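Local coordinates for serpin-ZX (Arabidopsis thaliana, PDB 3LE2), which inhibits metacaspase-9 through cleavage of its reactive centre loop and covalent trapping, and restrains the cell-death protease RD21A, at residues 6-11 against 63-68; 16-21 against 295-300; 44-49 against 118-123; 181-186 against 204-209; 227-230 against 234-237. All coordinates share one frame; numbering follows the deposited sequence. Where two conformers were deposited one is given.

How the contacts relate
Contacts 1, 2 and 3 tie together the helical part of the serpin, whereas contacts 4 and 5 lie among the strands, contact 4 on the opposite side of the chain's centre from the first three. Helix 5-25 serves contacts 1 and 2, whose nearest atoms are about 5 Å apart. Contact 3 touches both: Leu-63 of contact 1 packs on Leu-44 and Ser-45, and Leu-299 of contact 2 meets Leu-44. Between the centres of contacts 4 and 5 the distance is about 19 Å, against about 41 Å between those of contacts 3 and 4. None includes the reactive bond Arg-353–Gly-354, but contact 4 reaches the reactive centre loop through a salt bridge of Lys-182 with Glu-341.

Contact 1 (6-11 against 63-68)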
# COMPACT_ATOMS: atom_id res chain seq x y z
N ARG A 6 -7.31 1.82 -17.49
CA ARG A 6 -8.27 2.19 -16.45
C ARG A 6 -8.96 0.96 -15.87
O ARG A 6 -9.16 0.89 -14.66
CB ARG A 6 -9.32 3.14 -16.99
CG ARG A 6 -8.79 4.47 -17.45
CD ARG A 6 -8.47 5.38 -16.29
NE ARG A 6 -8.31 6.78 -16.71
CZ ARG A 6 -8.00 7.77 -15.88
NH1 ARG A 6 -7.80 7.53 -14.58
NH2 ARG A 6 -7.87 9.01 -16.35
N GLU A 7 -9.35 0.02 -16.72
CA GLU A 7 -10.06 -1.15 -16.22
C GLU A 7 -9.10 -2.12 -15.54
O GLU A 7 -9.46 -2.74 -14.54
CB GLU A 7 -10.95 -1.85 -17.28
CG GLU A 7 -10.44 -1.83 -18.72
CD GLU A 7 -11.49 -2.30 -19.75
OE1 GLU A 7 -12.68 -2.49 -19.39
OE2 GLU A 7 -11.13 -2.49 -20.93
N SER A 8 -7.88 -2.21 -16.07
CA SER A 8 -6.81 -2.98 -15.42
C SER A 8 -6.61 -2.52 -13.98
O SER A 8 -6.65 -3.32 -13.05
CB SER A 8 -5.49 -2.83 -16.19
OG SER A 8 -5.42 -3.73 -17.29
N ILE A 9 -6.42 -1.22 -13.81
CA ILE A 9 -6.24 -0.62 -12.50
C ILE A 9 -7.44 -0.86 -11.61
O ILE A 9 -7.31 -1.14 -10.42
CB ILE A 9 -6.01 0.90 -12.61
CG1 ILE A 9 -4.70 1.18 -13.33
CG2 ILE A 9 -6.02 1.55 -11.22
CD1 ILE A 9 -4.42 2.66 -13.52
N SER A 10 -8.63 -0.74 -12.19
CA SER A 10 -9.85 -0.96 -11.43
C SER A 10 -9.97 -2.42 -10.99
O SER A 10 -10.33 -2.70 -9.84
CB SER A 10 -11.08 -0.52 -12.24
OG SER A 10 -12.24 -0.48 -11.42
N LEU A 11 -9.67 -3.35 -11.88
CA LEU A 11 -9.64 -4.76 -11.49
C LEU A 11 -8.56 -5.05 -10.43
O LEU A 11 -8.84 -5.72 -9.44
CB LEU A 11 -9.45 -5.66 -12.71
CG LEU A 11 -10.59 -5.56 -13.74
CD1 LEU A 11 -10.21 -6.26 -15.03
CD2 LEU A 11 -11.88 -6.13 -13.18
N LEU A 63 -2.72 -10.17 -12.32
CA LEU A 63 -2.36 -8.76 -12.37
C LEU A 63 -3.19 -7.97 -13.36
O LEU A 63 -3.06 -6.75 -13.44
CB LEU A 63 -0.87 -8.63 -12.70
CG LEU A 63 0.09 -9.04 -11.58
CD1 LEU A 63 1.54 -9.00 -12.07
CD2 LEU A 63 -0.13 -8.13 -10.35
N LYS A 64 -4.02 -8.69 -14.14
CA LYS A 64 -5.03 -8.10 -15.05
C LYS A 64 -4.43 -7.42 -16.27
O LYS A 64 -4.93 -6.39 -16.73
CB LYS A 64 -5.94 -7.11 -14.31
CG LYS A 64 -6.50 -7.61 -12.97
CD LYS A 64 -7.28 -8.92 -13.13
CE LYS A 64 -7.72 -9.44 -11.77
NZ LYS A 64 -8.35 -10.79 -11.81
N PHE A 65 -3.35 -7.99 -16.79
CA PHE A 65 -2.73 -7.50 -18.01
C PHE A 65 -2.44 -8.72 -18.85
O PHE A 65 -2.22 -9.80 -18.32
CB PHE A 65 -1.43 -6.75 -17.71
CG PHE A 65 -1.63 -5.36 -17.16
CD1 PHE A 65 -1.68 -4.26 -18.00
CD2 PHE A 65 -1.76 -5.16 -15.80
CE1 PHE A 65 -1.87 -2.97 -17.49
CE2 PHE A 65 -1.94 -3.88 -15.29
CZ PHE A 65 -2.00 -2.78 -16.14
N SER A 66 -2.43 -8.54 -20.17
CA SER A 66 -2.34 -9.66 -21.10
C SER A 66 -0.92 -10.17 -21.36
O SER A 66 -0.74 -11.36 -21.63
CB SER A 66 -3.03 -9.32 -22.42
OG SER A 66 -4.44 -9.42 -22.29
N SER A 67 0.07 -9.29 -21.29
CA SER A 67 1.45 -9.70 -21.56
C SER A 67 2.47 -9.09 -20.60
O SER A 67 2.20 -8.09 -19.92
CB SER A 67 1.86 -9.34 -23.00
OG SER A 67 2.08 -7.94 -23.14
N THR A 68 3.64 -9.71 -20.55
CA THR A 68 4.76 -9.19 -19.77
C THR A 68 5.15 -7.80 -20.25
O THR A 68 5.61 -6.97 -19.47
CB THR A 68 5.98 -10.12 -19.85
OG1 THR A 68 6.11 -10.61 -21.19
CG2 THR A 68 5.82 -11.29 -18.90
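Ser-8, on the long N-terminal helix of the serpin fold, stands over the ring of Phe-65 in the turn between helices 54-63 and 68-83. Its CB lies 3.9 Å from the centroid of the Phe-65 ring and 27° off the ring normal, which qualifies as a CH-pi contact over the face. The hydroxyl is also above the ring, yet it serves another group: Ser-8 OG donates to Lys-64 O at 2.8 Å. A C=O...donor angle of 162° makes this bond nearly collinear with the carbonyl. The torsion explains how one short side chain does both, since OG stands anti to the carbonyl carbon (chi1 -83°) and is carried out across the ring.

Lys-64 presents its carbonyl where the chain leaves helix 54-63 with positive phi, and from there the chain leads away from helix 5-25 toward helix 68-83. Its side chain is bent at chi2 and lays its aliphatic part against Leu-11, while NZ makes a weak hydrogen bond to Ser-61 O. Beyond the two segments, the Phe-65 ring meets that of Phe-74 with planes at about 35°, and so joins helix 68-83 to the same patch. One turn along from Ser-8, packing is purely between methylenes: Leu-11 CB comes to 3.5 Å from Lys-64 CG.

Contact 2 (16-21 against 295-300); sequences SMNLAK and KGLGLT
Leu-297 reaches helix 5-25 with its two methyls divided between neighbouring residues. The apolar component is its CD1, which lies 3.7 Å from Leu-19 CD1; the two side chains cross at about a right angle, and the same Leu-297 methyl also approaches Leu-19 CB. CG of Leu-19 is anti to the backbone N (chi1 172°), and chi2 near 58° then places CD1 beside Leu-297.

The second component is a meeting of polar with apolar. Here Leu-297 CD2 lies 3.3 Å from Asn-18 ND2 and also nears Asn-18 CG, as the two side chains slide past each other in opposite directions. No hydrogen bond links the segments.

Backbone bonding explains the position of Leu-297. It is the first residue beyond helix 291-296, which a Schellman motif terminates: Gly-298, the C-prime residue with positive phi, donates from N to Lys-295 O at 2.8 Å, and Leu-299 N bonds back to Leu-294 O. Leu-299 is also the centre of an inverse gamma turn, and its side chain continues onto helix 54-63 at Ile-59 and Phe-62.

Outside the segment pair, Asn-18 also packs on Val-257 of helix 249-258.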
# COMPACT_ATOMS: atom_id res chain seq x y z
N SER A 16 -6.64 -6.27 -4.88
CA SER A 16 -5.82 -5.73 -3.79
C SER A 16 -6.58 -5.69 -2.45
O SER A 16 -6.02 -5.96 -1.40
CB SER A 16 -5.27 -4.35 -4.15
OG SER A 16 -4.20 -4.43 -5.09
N MET A 17 -7.87 -5.35 -2.50
CA MET A 17 -8.67 -5.35 -1.27
C MET A 17 -8.83 -6.76 -0.72
O MET A 17 -8.83 -6.97 0.49
CB MET A 17 -10.05 -4.73 -1.50
CG MET A 17 -10.02 -3.26 -1.88
SD MET A 17 -9.13 -2.22 -0.70
CE MET A 17 -10.12 -2.39 0.76
N ASN A 18 -8.95 -7.74 -1.61
CA ASN A 18 -9.03 -9.12 -1.16
C ASN A 18 -7.68 -9.57 -0.58
O ASN A 18 -7.62 -10.26 0.44
CB ASN A 18 -9.49 -10.04 -2.30
CG ASN A 18 -9.91 -11.41 -1.81
OD1 ASN A 18 -10.27 -11.60 -0.64
ND2 ASN A 18 -9.85 -12.39 -2.69
N LEU A 19 -6.59 -9.17 -1.22
CA LEU A 19 -5.26 -9.38 -0.66
C LEU A 19 -5.21 -8.78 0.75
O LEU A 19 -4.80 -9.46 1.70
CB LEU A 19 -4.18 -8.79 -1.57
CG LEU A 19 -2.74 -8.77 -1.01
CD1 LEU A 19 -2.28 -10.15 -0.65
CD2 LEU A 19 -1.78 -8.12 -2.00
N ALA A 20 -5.66 -7.54 0.91
CA ALA A 20 -5.69 -6.92 2.24
C ALA A 20 -6.51 -7.75 3.23
O ALA A 20 -6.15 -7.86 4.40
CB ALA A 20 -6.23 -5.50 2.16
N LYS A 21 -7.61 -8.33 2.77
CA LYS A 21 -8.44 -9.19 3.61
C LYS A 21 -7.63 -10.38 4.08
O LYS A 21 -7.61 -10.71 5.27
CB LYS A 21 -9.68 -9.66 2.84
CG LYS A 21 -10.62 -10.60 3.62
CD LYS A 21 -11.42 -9.88 4.70
CE LYS A 21 -12.46 -10.80 5.34
NZ LYS A 21 -13.28 -10.14 6.40
N LYS A 295 -0.18 -17.29 -2.15
CA LYS A 295 -0.54 -18.69 -2.36
C LYS A 295 -2.00 -18.92 -1.97
O LYS A 295 -2.75 -19.61 -2.66
CB LYS A 295 0.39 -19.63 -1.59
CG LYS A 295 1.69 -19.88 -2.31
CD LYS A 295 2.82 -20.25 -1.37
CE LYS A 295 2.58 -21.57 -0.71
NZ LYS A 295 3.81 -21.96 0.04
N GLY A 296 -2.40 -18.30 -0.86
CA GLY A 296 -3.77 -18.36 -0.40
C GLY A 296 -4.78 -17.86 -1.41
O GLY A 296 -5.86 -18.43 -1.53
N LEU A 297 -4.45 -16.80 -2.14
CA LEU A 297 -5.32 -16.27 -3.20
C LEU A 297 -5.17 -17.07 -4.49
O LEU A 297 -5.66 -16.64 -5.54
CB LEU A 297 -5.01 -14.80 -3.49
CG LEU A 297 -5.29 -13.84 -2.35
CD1 LEU A 297 -4.35 -12.65 -2.40
CD2 LEU A 297 -6.74 -13.41 -2.40
N GLY A 298 -4.47 -18.19 -4.41
CA GLY A 298 -4.30 -19.06 -5.56
C GLY A 298 -3.13 -18.75 -6.47
O GLY A 298 -2.96 -19.41 -7.50
N LEU A 299 -2.32 -17.75 -6.12
CA LEU A 299 -1.12 -17.45 -6.90
C LEU A 299 0.00 -18.32 -6.39
O LEU A 299 0.90 -17.84 -5.70
CB LEU A 299 -0.75 -15.96 -6.84
CG LEU A 299 0.29 -15.50 -7.87
CD1 LEU A 299 -0.07 -15.98 -9.26
CD2 LEU A 299 0.48 -14.00 -7.86
N THR A 300 -0.07 -19.60 -6.75
CA THR A 300 0.79 -20.64 -6.20
C THR A 300 2.02 -20.93 -7.04
O THR A 300 3.04 -21.34 -6.52
CB THR A 300 -0.00 -21.96 -6.06
OG1 THR A 300 -0.89 -22.10 -7.19
CG2 THR A 300 -0.81 -21.98 -4.78

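Contact 3 (44-49 against 118-123)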
# COMPACT_ATOMS: atom_id res chain seq x y z
N LEU A 44 5.53 -8.86 -8.43
CA LEU A 44 4.89 -9.89 -9.24
C LEU A 44 5.13 -9.67 -10.74
O LEU A 44 5.31 -10.64 -11.48
CB LEU A 44 3.40 -10.00 -8.92
CG LEU A 44 3.09 -10.47 -7.49
CD1 LEU A 44 1.60 -10.36 -7.19
CD2 LEU A 44 3.58 -11.90 -7.25
N SER A 45 5.17 -8.41 -11.17
CA SER A 45 5.53 -8.08 -12.55
C SER A 45 6.98 -8.49 -12.88
O SER A 45 7.26 -9.02 -13.95
CB SER A 45 5.35 -6.58 -12.81
OG SER A 45 4.01 -6.18 -12.60
N ILE A 46 7.90 -8.23 -11.95
CA ILE A 46 9.27 -8.69 -12.08
C ILE A 46 9.36 -10.22 -12.19
O ILE A 46 10.11 -10.75 -13.00
CB ILE A 46 10.13 -8.18 -10.90
CG1 ILE A 46 10.26 -6.66 -10.99
CG2 ILE A 46 11.49 -8.83 -10.92
CD1 ILE A 46 10.91 -6.03 -9.79
N ILE A 47 8.57 -10.92 -11.39
CA ILE A 47 8.57 -12.38 -11.43
C ILE A 47 7.97 -12.92 -12.72
O ILE A 47 8.46 -13.90 -13.29
CB ILE A 47 7.78 -12.95 -10.24
CG1 ILE A 47 8.46 -12.56 -8.93
CG2 ILE A 47 7.64 -14.46 -10.38
CD1 ILE A 47 7.62 -12.84 -7.71
N ALA A 48 6.90 -12.30 -13.17
CA ALA A 48 6.28 -12.73 -14.41
C ALA A 48 7.31 -12.65 -15.52
O ALA A 48 7.40 -13.54 -16.37
CB ALA A 48 5.06 -11.86 -14.74
N ALA A 49 8.11 -11.59 -15.50
CA ALA A 49 9.06 -11.30 -16.57
C ALA A 49 10.17 -12.35 -16.65
O ALA A 49 10.78 -12.53 -17.71
CB ALA A 49 9.65 -9.91 -16.38
N ASP A 118 16.02 -1.23 -15.89
CA ASP A 118 15.41 -0.25 -16.79
C ASP A 118 13.92 0.01 -16.55
O ASP A 118 13.49 1.16 -16.35
CB ASP A 118 15.62 -0.67 -18.24
CG ASP A 118 17.08 -0.70 -18.64
OD1 ASP A 118 17.85 0.20 -18.21
OD2 ASP A 118 17.47 -1.63 -19.38
N SER A 119 13.12 -1.04 -16.60
CA SER A 119 11.68 -0.88 -16.40
C SER A 119 11.32 -0.72 -14.92
O SER A 119 10.25 -0.22 -14.59
CB SER A 119 10.92 -2.06 -17.01
OG SER A 119 11.13 -2.17 -18.41
N TYR A 120 12.22 -1.13 -14.03
CA TYR A 120 11.84 -1.29 -12.63
C TYR A 120 12.74 -0.55 -11.65
O TYR A 120 12.36 -0.36 -10.49
CB TYR A 120 11.78 -2.78 -12.27
CG TYR A 120 10.68 -3.52 -12.99
CD1 TYR A 120 9.37 -3.43 -12.56
CD2 TYR A 120 10.95 -4.30 -14.10
CE1 TYR A 120 8.36 -4.10 -13.22
CE2 TYR A 120 9.96 -4.97 -14.76
CZ TYR A 120 8.66 -4.86 -14.32
OH TYR A 120 7.65 -5.52 -14.97
N LYS A 121 13.91 -0.12 -12.11
CA LYS A 121 14.87 0.54 -11.23
C LYS A 121 15.13 -0.33 -10.01
O LYS A 121 15.14 0.15 -8.87
CB LYS A 121 14.37 1.93 -10.84
CG LYS A 121 14.16 2.82 -12.06
CD LYS A 121 13.65 4.20 -11.69
CE LYS A 121 12.78 4.77 -12.81
NZ LYS A 121 13.32 4.44 -14.16
N ALA A 122 15.34 -1.61 -10.27
CA ALA A 122 15.41 -2.63 -9.23
C ALA A 122 16.77 -3.29 -9.26
O ALA A 122 17.28 -3.64 -10.32
CB ALA A 122 14.30 -3.66 -9.44
N ALA A 123 17.37 -3.45 -8.09
CA ALA A 123 18.68 -4.08 -7.98
C ALA A 123 18.54 -5.58 -8.12
O ALA A 123 17.49 -6.13 -7.84
CB ALA A 123 19.31 -3.74 -6.64
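Ile-46 lays CG1 over the middle of the Tyr-120 ring, and this is the tightly packed half of the contact. CG1 of Ile-46 is 3.7 Å from the centroid of the Tyr-120 ring and only 11° off its normal, so the methylene faces the pi surface squarely in a CH-pi contact. The isoleucine can do this because CG1 is anti to the carbonyl carbon (chi1 -67°), while CG2 is anti to the backbone N. The two side chains slide past each other in opposite directions, and Ser-45 covers the far end: its CB lies 3.3 Å from Tyr-120 OH, oblique to the ring.

Packing slackens toward Ala-122, where Ile-46 CD1 is 4.2 Å from Ala-122 CB. Beside the buried Tyr-120, Asp-118 and Lys-121 are exposed, marking the solvent side of this turn between helix 110-119 and strand 123-127. In the serpin fold the contact thereby joins helix 37-49 to the connection leading into one of the strands of the main sheet.

Both hydroxyls find partners elsewhere, Ser-45 OG at Asn-41 O of its own helix and Tyr-120 OH at Asn-72 OD1 of helix 68-83. The chemistry implies division of labour: dispersion and CH-pi attraction hold the ring face, while a hydrogen bond to a third helix probably fixes its buried polar end.

Contact 4 (181-186 against 204-209)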
# COMPACT_ATOMS: atom_id res chain seq x y z
N GLU A 181 -5.08 20.67 4.39
CA GLU A 181 -5.65 21.44 5.48
C GLU A 181 -5.13 20.91 6.82
O GLU A 181 -5.51 19.83 7.24
CB GLU A 181 -7.16 21.29 5.49
CG GLU A 181 -7.86 21.90 4.29
CD GLU A 181 -8.11 23.39 4.47
OE1 GLU A 181 -8.01 23.88 5.62
OE2 GLU A 181 -8.40 24.05 3.45
N LYS A 182 -4.28 21.68 7.49
CA LYS A 182 -3.80 21.25 8.80
C LYS A 182 -4.95 21.13 9.79
O LYS A 182 -6.01 21.72 9.60
CB LYS A 182 -2.74 22.23 9.33
CG LYS A 182 -3.25 23.64 9.61
CD LYS A 182 -2.08 24.61 9.79
CE LYS A 182 -2.55 26.04 10.00
NZ LYS A 182 -1.39 26.99 9.99
N PHE A 183 -4.74 20.33 10.83
CA PHE A 183 -5.63 20.31 11.98
C PHE A 183 -5.01 21.22 13.03
O PHE A 183 -3.79 21.34 13.09
CB PHE A 183 -5.75 18.91 12.56
CG PHE A 183 -6.40 17.93 11.64
CD1 PHE A 183 -7.71 17.55 11.83
CD2 PHE A 183 -5.69 17.38 10.59
CE1 PHE A 183 -8.31 16.64 10.98
CE2 PHE A 183 -6.27 16.48 9.74
CZ PHE A 183 -7.59 16.10 9.93
N ASP A 184 -5.84 21.84 13.86
CA ASP A 184 -5.34 22.66 14.95
C ASP A 184 -4.95 21.76 16.12
O ASP A 184 -5.81 21.18 16.79
CB ASP A 184 -6.39 23.69 15.40
CG ASP A 184 -5.81 24.75 16.34
OD1 ASP A 184 -4.88 24.42 17.12
OD2 ASP A 184 -6.29 25.90 16.31
N GLU A 185 -3.65 21.62 16.33
CA GLU A 185 -3.14 20.73 17.37
C GLU A 185 -3.65 21.13 18.76
O GLU A 185 -3.73 20.29 19.65
CB GLU A 185 -1.62 20.71 17.33
CG GLU A 185 -1.01 19.82 18.39
CD GLU A 185 0.50 19.88 18.38
OE1 GLU A 185 1.07 20.28 17.33
OE2 GLU A 185 1.11 19.53 19.41
N SER A 186 -4.01 22.39 18.93
CA SER A 186 -4.58 22.84 20.19
C SER A 186 -5.90 22.14 20.48
O SER A 186 -6.34 22.08 21.63
CB SER A 186 -4.81 24.36 20.19
OG SER A 186 -3.94 25.00 19.28
N PRO A 204 -5.36 10.09 21.62
CA PRO A 204 -5.49 11.43 21.03
C PRO A 204 -6.34 11.42 19.75
O PRO A 204 -5.99 10.76 18.77
CB PRO A 204 -4.04 11.82 20.69
CG PRO A 204 -3.16 10.71 21.20
CD PRO A 204 -4.01 9.53 21.46
N PHE A 205 -7.46 12.15 19.76
CA PHE A 205 -8.28 12.35 18.58
C PHE A 205 -8.15 13.78 18.07
O PHE A 205 -8.38 14.73 18.82
CB PHE A 205 -9.75 12.09 18.90
CG PHE A 205 -10.13 10.63 18.97
CD1 PHE A 205 -10.53 9.95 17.83
CD2 PHE A 205 -10.11 9.96 20.17
CE1 PHE A 205 -10.91 8.63 17.88
CE2 PHE A 205 -10.49 8.61 20.24
CZ PHE A 205 -10.88 7.95 19.09
N MET A 206 -7.80 13.93 16.80
CA MET A 206 -7.79 15.24 16.16
C MET A 206 -9.22 15.64 15.82
O MET A 206 -10.08 14.79 15.60
CB MET A 206 -6.95 15.19 14.88
CG MET A 206 -5.59 14.59 15.08
SD MET A 206 -4.57 14.68 13.60
CE MET A 206 -5.62 13.88 12.40
N THR A 207 -9.48 16.94 15.78
CA THR A 207 -10.80 17.44 15.40
C THR A 207 -10.71 18.69 14.55
O THR A 207 -9.63 19.28 14.40
CB THR A 207 -11.69 17.72 16.62
OG1 THR A 207 -13.04 17.93 16.18
CG2 THR A 207 -11.20 18.96 17.36
N SER A 208 -11.85 19.08 13.99
CA SER A 208 -11.93 20.27 13.14
C SER A 208 -13.37 20.72 12.98
O SER A 208 -14.31 19.93 13.14
CB SER A 208 -11.34 20.00 11.76
OG SER A 208 -11.56 21.11 10.92
N LYS A 209 -13.55 22.00 12.67
CA LYS A 209 -14.89 22.52 12.44
C LYS A 209 -15.02 22.94 10.99
O LYS A 209 -16.10 23.33 10.56
CB LYS A 209 -15.22 23.68 13.39
CG LYS A 209 -15.92 23.24 14.67
CD LYS A 209 -16.31 24.43 15.55
CE LYS A 209 -17.31 24.02 16.63
NZ LYS A 209 -16.86 22.83 17.42
O HOH W 1 -9.01 21.58 9.84
O HOH W 2 -7.13 18.66 16.25
O HOH W 3 -8.52 21.29 13.25
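The Phe-183 ring carries the methyl of Met-206 on one face and meets the carbonyl O of Thr-207 at its edge. Met-206 CE sits 3.8 Å from the centroid of the Phe-183 ring, 11° off the normal, as a CH-pi partner. The sulfur follows behind, with Met-206 SD 4.4 Å from the same Phe-183 centroid and 20° off the normal, a Met-aromatic contact. A bend at chi3 (-55°) folds the methyl back over the ring, and the two side chains cross at about a right angle. In the ring plane, Thr-207 O approaches Phe-183 CD1 to 3.6 Å, which probably suits the weakly positive hydrogens at the ring edge. Trp-179 joins Phe-183 in an edge-to-face pair.

No direct hydrogen bond spans the segments; water does that work. Water 3 accepts from Asp-184 N, and its O lies 2.6 Å from Thr-207 O, to which it donates. Water 2 runs the other way, accepting from Thr-207 N and donating to Asp-184 O. Water 1 donates to Lys-182 O and is hydrogen-bonded to Ser-208 OG, which also bonds Lys-210 N. Asp-184 shapes its own loop through an Asx turn, OD1 accepting from Ser-186 N at 2.9 Å.

Strand 200-207 is paired through Met-206 with Ile-279 of strand 277-289, while Phe-183 bonds by backbone to Glu-337, just past strand 326-335. With Trp-179 nearby, this position is consistent with the serpin breach, where the loop following strand 167-176 meets the end of strand 326-335 and the base of the reactive centre loop.

Contact 5 (227-230 against 234-237); sequences YLQG and RQFS. With ACT (acetate ion), chain C.
Tyr-227 sets CD2 of its ring beside Phe-236 CB, 3.6 Å away and oblique to the ring, and the two side chains cross at about a right angle. The backbone of the strand runs past the ring edge, with Tyr-227 CD2 3.9 Å from Ser-237 N. Trp-179 stacks on Tyr-227, and Phe-175 meets it edge-to-face.

Main-chain bonding between these residues is half direct and half hydrated. Tyr-227 N donates to Phe-236 O at 2.9 Å, and an N-H...acceptor angle of 176° makes it almost straight. In the reverse direction water 4 intervenes, accepting from Phe-236 N and donating to Tyr-227 O, consistent with the chains beginning to separate. Farther out, Gln-229 CG comes to 3.0 Å from Arg-234 O, and its extended chain crosses that of Gln-235, whose amide orientation is doubtful. The edge of the Phe-236 ring points at the guanidinium face of Arg-234, with Phe-236 CZ offset toward the rim; a salt bridge to Asp-232 and a bond to Ala-84 O hold the arginine's end.

Ser-237 OG is hydrogen-bonded to Asn-377 ND2 and makes a weak, unsettled hydrogen bond to an acetate O, since its one proton has another acceptor within reach. The pairing is that of a beta-hairpin at its loop end, where antiparallel strands 220-226 and 236-243 of the serpin fold separate into their connecting turn.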
# COMPACT_ATOMS: atom_id res chain seq x y z
N TYR A 227 -3.74 15.34 0.29
CA TYR A 227 -2.39 15.77 0.65
C TYR A 227 -2.00 16.99 -0.17
O TYR A 227 -2.33 17.08 -1.36
CB TYR A 227 -1.36 14.65 0.40
CG TYR A 227 -1.47 13.49 1.36
CD1 TYR A 227 -1.01 13.61 2.66
CD2 TYR A 227 -2.02 12.28 0.96
CE1 TYR A 227 -1.12 12.57 3.55
CE2 TYR A 227 -2.13 11.22 1.84
CZ TYR A 227 -1.67 11.37 3.14
OH TYR A 227 -1.75 10.34 4.05
N LEU A 228 -1.29 17.91 0.48
CA LEU A 228 -0.66 19.05 -0.18
C LEU A 228 0.09 18.63 -1.44
O LEU A 228 0.81 17.64 -1.44
CB LEU A 228 0.32 19.73 0.79
CG LEU A 228 1.05 20.93 0.18
CD1 LEU A 228 0.06 22.08 -0.13
CD2 LEU A 228 2.18 21.39 1.09
N GLN A 229 -0.05 19.42 -2.49
CA GLN A 229 0.44 19.03 -3.81
C GLN A 229 1.70 19.80 -4.21
O GLN A 229 2.63 19.23 -4.78
CB GLN A 229 -0.65 19.31 -4.83
CG GLN A 229 -0.76 18.31 -5.95
CD GLN A 229 -2.02 18.53 -6.75
OE1 GLN A 229 -2.97 19.16 -6.27
NE2 GLN A 229 -2.05 18.04 -7.98
N GLY A 230 1.73 21.09 -3.89
CA GLY A 230 2.75 21.97 -4.43
C GLY A 230 2.76 21.93 -5.95
O GLY A 230 1.72 22.10 -6.59
N ARG A 234 0.76 14.94 -9.32
CA ARG A 234 -0.02 13.89 -8.69
C ARG A 234 -0.89 14.46 -7.58
O ARG A 234 -0.53 15.45 -6.94
CB ARG A 234 0.89 12.78 -8.19
CG ARG A 234 1.68 12.16 -9.33
CD ARG A 234 2.90 11.40 -8.85
NE ARG A 234 3.78 12.22 -8.03
CZ ARG A 234 4.74 11.72 -7.27
NH1 ARG A 234 4.92 10.41 -7.24
NH2 ARG A 234 5.52 12.50 -6.54
N GLN A 235 -2.05 13.85 -7.39
CA GLN A 235 -2.92 14.24 -6.29
C GLN A 235 -3.16 13.05 -5.38
O GLN A 235 -3.90 12.12 -5.72
CB GLN A 235 -4.26 14.79 -6.81
CG GLN A 235 -5.26 15.09 -5.67
CD GLN A 235 -4.71 16.10 -4.66
OE1 GLN A 235 -4.43 15.78 -3.50
NE2 GLN A 235 -4.54 17.34 -5.12
N PHE A 236 -2.53 13.06 -4.21
CA PHE A 236 -2.69 11.97 -3.27
C PHE A 236 -3.77 12.32 -2.26
O PHE A 236 -3.93 13.48 -1.91
CB PHE A 236 -1.39 11.71 -2.52
CG PHE A 236 -0.25 11.29 -3.41
CD1 PHE A 236 0.69 12.22 -3.83
CD2 PHE A 236 -0.11 9.97 -3.80
CE1 PHE A 236 1.74 11.84 -4.64
CE2 PHE A 236 0.95 9.58 -4.61
CZ PHE A 236 1.88 10.51 -5.03
N SER A 237 -4.51 11.31 -1.82
CA SER A 237 -5.44 11.47 -0.71
C SER A 237 -5.44 10.21 0.15
O SER A 237 -5.02 9.13 -0.29
CB SER A 237 -6.87 11.74 -1.21
OG SER A 237 -6.88 12.82 -2.12
C ACT C . -11.13 13.57 -2.25
O ACT C . -10.03 13.75 -1.66
OXT ACT C . -11.97 12.83 -1.68
CH3 ACT C . -11.45 14.21 -3.57
O HOH W 4 -0.89 15.18 -3.25